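Local coordinates for putative uncharacterized protein Ta1305 (PDB 4RKS) that phosphorylates mevalonate with ATP to give mevalonate 3-phosphate in the alternative isoprenoid pathway of extreme acidophiles, at residues R66-Y80 and F108-I122. Residues are numbered along the deposited sequence; the frame is centred on the assembly and turned at random.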
# COMPACT_ATOMS: atom_id res chain seq x y z
N ARG A 66 -9.30 -3.00 -6.61
CA ARG A 66 -8.16 -3.71 -7.19
C ARG A 66 -7.51 -2.93 -8.33
O ARG A 66 -8.11 -1.99 -8.87
CB ARG A 66 -8.59 -5.06 -7.71
CG ARG A 66 -9.45 -4.94 -8.97
CD ARG A 66 -10.31 -6.17 -9.14
NE ARG A 66 -10.94 -6.26 -10.45
CZ ARG A 66 -12.07 -5.65 -10.79
NH1 ARG A 66 -12.72 -4.88 -9.93
NH2 ARG A 66 -12.56 -5.82 -12.02
N SER A 67 -6.29 -3.35 -8.70
CA SER A 67 -5.65 -2.90 -9.93
C SER A 67 -5.42 -4.08 -10.90
O SER A 67 -4.83 -5.09 -10.52
CB SER A 67 -4.34 -2.20 -9.62
OG SER A 67 -3.80 -1.61 -10.79
N GLU A 68 -5.91 -3.94 -12.13
CA GLU A 68 -5.71 -4.97 -13.17
C GLU A 68 -4.73 -4.51 -14.26
O GLU A 68 -4.83 -3.40 -14.79
CB GLU A 68 -7.02 -5.38 -13.82
CG GLU A 68 -8.04 -5.97 -12.85
CD GLU A 68 -9.28 -6.47 -13.57
OE1 GLU A 68 -9.47 -6.11 -14.76
OE2 GLU A 68 -10.05 -7.22 -12.95
N THR A 69 -3.81 -5.40 -14.60
CA THR A 69 -2.69 -5.09 -15.47
C THR A 69 -2.65 -6.02 -16.66
O THR A 69 -2.98 -7.19 -16.55
CB THR A 69 -1.37 -5.21 -14.69
OG1 THR A 69 -1.22 -4.06 -13.87
CG2 THR A 69 -0.15 -5.32 -15.63
N ARG A 70 -2.25 -5.48 -17.81
CA ARG A 70 -2.01 -6.27 -19.02
C ARG A 70 -0.65 -5.85 -19.60
O ARG A 70 -0.42 -4.68 -19.93
CB ARG A 70 -3.16 -6.06 -20.02
CG ARG A 70 -2.96 -6.63 -21.42
CD ARG A 70 -3.11 -8.13 -21.50
NE ARG A 70 -4.28 -8.62 -20.77
CZ ARG A 70 -4.58 -9.90 -20.60
NH1 ARG A 70 -3.80 -10.86 -21.13
NH2 ARG A 70 -5.65 -10.24 -19.90
N ILE A 71 0.26 -6.81 -19.70
CA ILE A 71 1.56 -6.58 -20.35
C ILE A 71 1.60 -7.42 -21.61
O ILE A 71 1.33 -8.62 -21.57
CB ILE A 71 2.74 -6.91 -19.43
CG1 ILE A 71 2.78 -5.89 -18.30
CG2 ILE A 71 4.07 -6.91 -20.22
CD1 ILE A 71 3.64 -6.31 -17.12
N TYR A 72 1.89 -6.78 -22.74
CA TYR A 72 1.74 -7.47 -24.02
C TYR A 72 2.81 -7.07 -25.02
O TYR A 72 3.31 -5.94 -24.99
CB TYR A 72 0.34 -7.20 -24.60
CG TYR A 72 0.00 -5.72 -24.76
CD1 TYR A 72 -0.40 -4.96 -23.67
CD2 TYR A 72 0.10 -5.10 -25.99
CE1 TYR A 72 -0.72 -3.61 -23.82
CE2 TYR A 72 -0.21 -3.75 -26.15
CZ TYR A 72 -0.62 -3.02 -25.06
OH TYR A 72 -0.93 -1.69 -25.20
N ALA A 73 3.18 -8.00 -25.89
CA ALA A 73 4.10 -7.70 -26.99
C ALA A 73 3.55 -6.56 -27.83
O ALA A 73 2.33 -6.49 -28.05
CB ALA A 73 4.32 -8.92 -27.86
N ASP A 74 4.43 -5.70 -28.33
CA ASP A 74 4.00 -4.50 -29.05
C ASP A 74 5.10 -4.00 -30.00
O ASP A 74 6.25 -4.44 -29.90
CB ASP A 74 3.60 -3.41 -28.04
CG ASP A 74 2.63 -2.39 -28.62
OD1 ASP A 74 2.46 -2.37 -29.85
OD2 ASP A 74 2.06 -1.61 -27.83
N GLU A 75 4.77 -3.13 -30.95
CA GLU A 75 5.78 -2.62 -31.88
C GLU A 75 6.59 -1.48 -31.26
O GLU A 75 7.73 -1.22 -31.67
CB GLU A 75 5.14 -2.13 -33.18
CG GLU A 75 4.80 -3.24 -34.16
CD GLU A 75 3.45 -3.87 -33.91
OE1 GLU A 75 2.61 -3.25 -33.22
OE2 GLU A 75 3.23 -4.99 -34.41
N ALA A 76 5.99 -0.81 -30.30
CA ALA A 76 6.61 0.29 -29.57
C ALA A 76 6.08 0.26 -28.15
O ALA A 76 5.03 -0.32 -27.89
CB ALA A 76 6.31 1.61 -30.25
N THR A 77 6.80 0.87 -27.22
CA THR A 77 6.41 0.80 -25.82
C THR A 77 5.38 1.88 -25.46
O THR A 77 5.65 3.08 -25.60
CB THR A 77 7.63 0.91 -24.91
OG1 THR A 77 8.53 -0.16 -25.22
CG2 THR A 77 7.22 0.80 -23.44
N HIS A 78 4.21 1.43 -25.04
CA HIS A 78 3.14 2.31 -24.57
C HIS A 78 2.79 2.02 -23.11
O HIS A 78 2.78 0.86 -22.68
CB HIS A 78 1.86 2.17 -25.40
CG HIS A 78 2.05 2.45 -26.86
ND1 HIS A 78 1.79 3.68 -27.42
CD2 HIS A 78 2.42 1.64 -27.88
CE1 HIS A 78 2.03 3.63 -28.72
NE2 HIS A 78 2.42 2.40 -29.02
N ILE A 79 2.51 3.08 -22.36
CA ILE A 79 2.04 2.97 -20.98
C ILE A 79 0.68 3.62 -20.91
O ILE A 79 0.53 4.78 -21.31
CB ILE A 79 2.98 3.67 -19.98
CG1 ILE A 79 4.43 3.21 -20.17
CG2 ILE A 79 2.48 3.49 -18.56
CD1 ILE A 79 4.60 1.75 -20.04
N TYR A 80 -0.32 2.90 -20.42
CA TYR A 80 -1.68 3.43 -20.30
C TYR A 80 -2.20 3.30 -18.87
O TYR A 80 -2.10 2.23 -18.27
CB TYR A 80 -2.66 2.71 -21.24
CG TYR A 80 -2.38 2.88 -22.72
CD1 TYR A 80 -2.76 4.04 -23.38
CD2 TYR A 80 -1.77 1.87 -23.45
CE1 TYR A 80 -2.51 4.21 -24.74
CE2 TYR A 80 -1.51 2.03 -24.81
CZ TYR A 80 -1.88 3.20 -25.45
OH TYR A 80 -1.65 3.35 -26.79
N PHE A 108 7.45 -13.85 -25.18
CA PHE A 108 6.69 -13.22 -26.25
C PHE A 108 7.41 -13.18 -27.59
O PHE A 108 6.80 -12.92 -28.62
CB PHE A 108 6.31 -11.78 -25.86
CG PHE A 108 5.39 -11.68 -24.68
CD1 PHE A 108 4.55 -12.72 -24.33
CD2 PHE A 108 5.37 -10.52 -23.91
CE1 PHE A 108 3.70 -12.61 -23.23
CE2 PHE A 108 4.53 -10.40 -22.82
CZ PHE A 108 3.69 -11.45 -22.48
N GLY A 109 8.72 -13.40 -27.59
CA GLY A 109 9.46 -13.36 -28.85
C GLY A 109 10.00 -11.97 -29.15
O GLY A 109 10.61 -11.74 -30.20
N THR A 110 9.80 -11.05 -28.21
CA THR A 110 10.31 -9.69 -28.35
C THR A 110 10.57 -9.05 -26.98
O THR A 110 9.91 -9.38 -25.99
CB THR A 110 9.32 -8.81 -29.15
OG1 THR A 110 9.78 -7.46 -29.17
CG2 THR A 110 7.93 -8.85 -28.55
N LYS A 111 11.56 -8.16 -26.93
CA LYS A 111 11.81 -7.35 -25.75
C LYS A 111 10.87 -6.16 -25.65
O LYS A 111 10.81 -5.51 -24.62
CB LYS A 111 13.25 -6.82 -25.74
CG LYS A 111 14.33 -7.87 -25.70
CD LYS A 111 15.71 -7.21 -25.81
CE LYS A 111 16.83 -8.24 -25.73
NZ LYS A 111 18.18 -7.60 -25.81
N THR A 112 10.16 -5.84 -26.74
CA THR A 112 9.32 -4.64 -26.73
C THR A 112 7.92 -4.95 -26.19
O THR A 112 7.16 -5.67 -26.83
CB THR A 112 9.20 -4.02 -28.13
OG1 THR A 112 10.50 -3.70 -28.62
CG2 THR A 112 8.38 -2.74 -28.08
N VAL A 113 7.59 -4.44 -25.00
CA VAL A 113 6.27 -4.70 -24.42
C VAL A 113 5.58 -3.42 -23.97
O VAL A 113 6.25 -2.42 -23.69
CB VAL A 113 6.32 -5.68 -23.22
CG1 VAL A 113 6.80 -7.05 -23.64
CG2 VAL A 113 7.17 -5.10 -22.05
N SER A 114 4.26 -3.46 -23.91
CA SER A 114 3.48 -2.32 -23.43
C SER A 114 2.74 -2.69 -22.14
O SER A 114 2.54 -3.86 -21.83
CB SER A 114 2.49 -1.84 -24.51
OG SER A 114 3.15 -1.11 -25.53
N TYR A 115 2.35 -1.66 -21.38
CA TYR A 115 1.71 -1.84 -20.07
C TYR A 115 0.38 -1.09 -20.05
O TYR A 115 0.33 0.09 -20.35
CB TYR A 115 2.65 -1.33 -18.96
CG TYR A 115 2.02 -1.10 -17.57
CD1 TYR A 115 1.43 -2.14 -16.86
CD2 TYR A 115 2.08 0.15 -16.98
CE1 TYR A 115 0.88 -1.91 -15.59
CE2 TYR A 115 1.54 0.38 -15.72
CZ TYR A 115 0.95 -0.64 -15.04
OH TYR A 115 0.43 -0.38 -13.79
N SER A 116 -0.68 -1.79 -19.67
CA SER A 116 -2.00 -1.20 -19.58
C SER A 116 -2.58 -1.51 -18.21
O SER A 116 -2.63 -2.67 -17.77
CB SER A 116 -2.92 -1.72 -20.70
OG SER A 116 -4.22 -1.17 -20.58
N SER A 117 -2.97 -0.44 -17.52
CA SER A 117 -3.49 -0.49 -16.16
C SER A 117 -4.97 -0.07 -16.12
O SER A 117 -5.34 0.93 -16.74
CB SER A 117 -2.66 0.44 -15.27
OG SER A 117 -3.22 0.50 -13.98
N GLN A 118 -5.79 -0.84 -15.40
CA GLN A 118 -7.16 -0.43 -15.06
C GLN A 118 -7.37 -0.56 -13.55
O GLN A 118 -7.34 -1.67 -13.01
CB GLN A 118 -8.20 -1.26 -15.83
CG GLN A 118 -8.00 -1.22 -17.37
CD GLN A 118 -9.16 -1.80 -18.17
OE1 GLN A 118 -10.30 -1.85 -17.69
NE2 GLN A 118 -8.88 -2.24 -19.39
N ASN A 119 -7.55 0.57 -12.89
CA ASN A 119 -7.83 0.63 -11.45
C ASN A 119 -9.33 0.72 -11.14
O ASN A 119 -10.07 1.44 -11.82
CB ASN A 119 -7.12 1.82 -10.82
CG ASN A 119 -5.62 1.64 -10.79
OD1 ASN A 119 -5.10 0.64 -11.29
ND2 ASN A 119 -4.91 2.62 -10.23
N PHE A 120 -9.77 0.00 -10.11
CA PHE A 120 -11.18 -0.00 -9.72
C PHE A 120 -11.31 0.30 -8.24
O PHE A 120 -10.75 -0.41 -7.42
CB PHE A 120 -11.82 -1.36 -10.02
CG PHE A 120 -11.67 -1.79 -11.44
CD1 PHE A 120 -10.49 -2.39 -11.88
CD2 PHE A 120 -12.70 -1.60 -12.35
CE1 PHE A 120 -10.34 -2.79 -13.20
CE2 PHE A 120 -12.55 -2.00 -13.67
CZ PHE A 120 -11.37 -2.60 -14.09
N GLY A 121 -12.03 1.37 -7.89
CA GLY A 121 -12.26 1.67 -6.48
C GLY A 121 -11.03 2.30 -5.86
O GLY A 121 -10.94 2.43 -4.65
N ILE A 122 -10.07 2.65 -6.72
CA ILE A 122 -8.95 3.51 -6.39
C ILE A 122 -8.67 4.43 -7.58
O ILE A 122 -9.11 4.14 -8.70
CB ILE A 122 -7.68 2.71 -6.01
CG1 ILE A 122 -7.36 1.65 -7.08
CG2 ILE A 122 -7.83 2.06 -4.65
CD1 ILE A 122 -6.28 0.67 -6.67
O HOH W 1 8.20 -6.02 -31.02
O HOH W 2 9.08 -2.51 -23.77
O HOH W 3 -5.22 1.32 -19.37
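Strand 113-120, whose residues 115-119 bind ATP, sits between two pieces of 66-80 in the N-terminal domain of this GHMP kinase: antiparallel to strand 66-73 from Arg66–Phe120 to Ala73–Val113, and paired in parallel with strand 79-81 through Ile79 and Tyr80. At the Phe120 end the Arg66 guanidinium lies flat over the phenyl face, planes 12° apart and CZ 4.0 Å from the ring centroid, a cation-pi stack. Arg66 NE and NH2 both reach Glu68 OE2 from one face of the carboxylate, NE at 2.8 Å, which, with the NH1 bond to Ser64 O, helps fix the guanidinium's rotation. With an alanine here, Glu68 would probably lose this ionic mate and the Phe120 ring its flat cover. On the other face of the sheet, turned to helix 128-141, Ser67 OG donates to Asn119 OD1 at 2.6 Å, and the Tyr115 ring puts its edge to Thr69 OG1, itself bonded to Ser133. Ser114 OG holds the connection after strand 66-73: it donates to Asp74 OD2 (2.6 Å) and accepts from His78 N (2.8 Å). Tyr72 CG stands between backbone N and carbonyl carbon (chi1 56°), an arrangement that places Ser114 CB over the Tyr72 ring face, 3.8 Å from the ring centroid, in a CH-pi contact.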